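Local coordinates for protein serpin-ZX (Arabidopsis thaliana, PDB 3LE2) that inhibits metacaspase-9 through cleavage of its reactive centre loop and covalent trapping of the enzyme, and limits the activity of the cell-death protease RD21A, at residues P92-V96 / A172-G177. Residues are numbered along the deposited sequence; the frame is centred on the assembly and turned at random.
Sequences PKLSV and ALYFKG
Lys93 and Lys176 face each other as an antiparallel hydrogen-bonded pair, Lys93 N reaching Lys176 O at 2.7 Å and Lys176 N returning to Lys93 O at 2.8 Å. Ser95, two residues after Lys93, pairs in the same way with Tyr174, two before Lys176; Tyr174 N meets Ser95 O almost straight on (172° at the hydrogen).

Phe175 rises from the sheet beside Leu94 and Pro92, its chi1 of 170° setting CG beside the carbonyl carbon and tipping the ring towards them. Leu94 CG sits at the ring edge, 3.8 Å from Phe175 CD1, while Pro92 CB comes obliquely to Phe175 CE1 at 3.6 Å. Just before strand 93-103, proline's missing N-H costs no bond to 172-177. Farther along, Val96 CG2 presses tightly on Leu173 CD1 at 3.5 Å. On the opposite face, Lys93 CG lies at the edge of the Tyr174 ring, 4.0 Å from Tyr174 CE2; lysine's aliphatic part suits the ring, while a bend at chi2 (71°) sends its ammonium to a salt bridge with Asp85.

In sheet A of the serpin fold, 93-103 adjoins 167-176, whose other edge pairs directly with 326-335, as expected of the native stressed state; in serpins the cleaved reactive centre loop inserts between those two. Branched or aromatic residues suit the apolar face because Leu83 of helix 68-83 covers Val96 and Leu173, and strand 382-388 packs Leu383 and Phe384 against Phe175.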
loop_
_atom_site.group_PDB
_atom_site.type_symbol
_atom_site.label_atom_id
_atom_site.label_comp_id
_atom_site.label_asym_id
_atom_site.label_seq_id
_atom_site.Cartn_x
_atom_site.Cartn_y
_atom_site.Cartn_z
ATOM N N PRO A 92 5.727 8.204 12.209
ATOM C CA PRO A 92 4.410 8.397 11.600
ATOM C C PRO A 92 3.309 7.694 12.380
ATOM O O PRO A 92 3.548 6.826 13.219
ATOM C CB PRO A 92 4.577 7.773 10.205
ATOM C CG PRO A 92 6.044 7.824 9.951
ATOM C CD PRO A 92 6.658 7.528 11.293
ATOM N N LYS A 93 2.088 8.099 12.098
ATOM C CA LYS A 93 0.932 7.487 12.698
ATOM C C LYS A 93 0.476 6.418 11.730
ATOM O O LYS A 93 0.283 6.693 10.544
ATOM C CB LYS A 93 -0.167 8.532 12.879
ATOM C CG LYS A 93 -1.505 7.970 13.363
ATOM C CD LYS A 93 -1.397 7.545 14.820
ATOM C CE LYS A 93 -2.675 6.927 15.342
ATOM N NZ LYS A 93 -2.418 6.349 16.697
ATOM N N LEU A 94 0.334 5.201 12.237
ATOM C CA LEU A 94 -0.203 4.091 11.465
ATOM C C LEU A 94 -1.269 3.433 12.295
ATOM O O LEU A 94 -1.137 3.316 13.515
ATOM C CB LEU A 94 0.862 3.031 11.145
ATOM C CG LEU A 94 1.923 3.312 10.079
ATOM C CD1 LEU A 94 3.066 4.155 10.641
ATOM C CD2 LEU A 94 2.455 1.984 9.535
ATOM N N SER A 95 -2.323 2.989 11.619
ATOM C CA SER A 95 -3.394 2.269 12.271
ATOM C C SER A 95 -3.889 1.178 11.325
ATOM O O SER A 95 -4.105 1.425 10.134
ATOM C CB SER A 95 -4.522 3.233 12.645
ATOM O OG SER A 95 -5.511 2.548 13.381
ATOM N N VAL A 96 -4.054 -0.026 11.858
ATOM C CA VAL A 96 -4.384 -1.197 11.056
ATOM C C VAL A 96 -5.723 -1.801 11.470
ATOM O O VAL A 96 -6.038 -1.889 12.656
ATOM C CB VAL A 96 -3.321 -2.283 11.229
ATOM C CG1 VAL A 96 -3.795 -3.592 10.606
ATOM C CG2 VAL A 96 -1.984 -1.825 10.655
ATOM N N ALA A 172 -7.715 -2.630 6.419
ATOM C CA ALA A 172 -7.490 -1.211 6.182
ATOM C C ALA A 172 -6.143 -0.797 6.754
ATOM O O ALA A 172 -5.694 -1.335 7.758
ATOM C CB ALA A 172 -8.616 -0.381 6.794
ATOM N N LEU A 173 -5.490 0.152 6.103
ATOM C CA LEU A 173 -4.249 0.693 6.629
ATOM C C LEU A 173 -4.312 2.207 6.540
ATOM O O LEU A 173 -4.441 2.768 5.448
ATOM C CB LEU A 173 -3.018 0.151 5.871
ATOM C CG LEU A 173 -1.640 0.598 6.393
ATOM C CD1 LEU A 173 -1.393 0.100 7.814
ATOM C CD2 LEU A 173 -0.467 0.180 5.487
ATOM N N TYR A 174 -4.244 2.861 7.697
ATOM C CA TYR A 174 -4.116 4.313 7.747
ATOM C C TYR A 174 -2.671 4.689 8.062
ATOM O O TYR A 174 -2.034 4.094 8.929
ATOM C CB TYR A 174 -5.083 4.927 8.775
ATOM C CG TYR A 174 -4.921 6.420 8.981
ATOM C CD1 TYR A 174 -5.643 7.326 8.212
ATOM C CD2 TYR A 174 -4.047 6.932 9.948
ATOM C CE1 TYR A 174 -5.518 8.708 8.394
ATOM C CE2 TYR A 174 -3.907 8.319 10.138
ATOM C CZ TYR A 174 -4.652 9.196 9.352
ATOM O OH TYR A 174 -4.541 10.562 9.502
ATOM N N PHE A 175 -2.160 5.681 7.350
ATOM C CA PHE A 175 -0.815 6.187 7.578
ATOM C C PHE A 175 -0.857 7.694 7.455
ATOM O O PHE A 175 -1.489 8.237 6.547
ATOM C CB PHE A 175 0.154 5.581 6.550
ATOM C CG PHE A 175 1.541 6.211 6.519
ATOM C CD1 PHE A 175 2.604 5.613 7.165
ATOM C CD2 PHE A 175 1.793 7.347 5.767
ATOM C CE1 PHE A 175 3.879 6.161 7.107
ATOM C CE2 PHE A 175 3.073 7.896 5.700
ATOM C CZ PHE A 175 4.109 7.305 6.373
ATOM N N LYS A 176 -0.205 8.368 8.387
ATOM C CA LYS A 176 -0.003 9.801 8.254
ATOM C C LYS A 176 1.337 10.146 8.854
ATOM O O LYS A 176 1.606 9.821 10.009
ATOM C CB LYS A 176 -1.111 10.603 8.940
ATOM C CG LYS A 176 -0.891 12.108 8.846
ATOM C CD LYS A 176 -2.139 12.874 9.228
ATOM C CE LYS A 176 -1.923 14.377 9.151
ATOM N NZ LYS A 176 -3.166 15.116 9.564
ATOM N N GLY A 177 2.182 10.791 8.059
ATOM C CA GLY A 177 3.519 11.121 8.502
ATOM C C GLY A 177 3.854 12.576 8.254
ATOM O O GLY A 177 3.326 13.203 7.338
#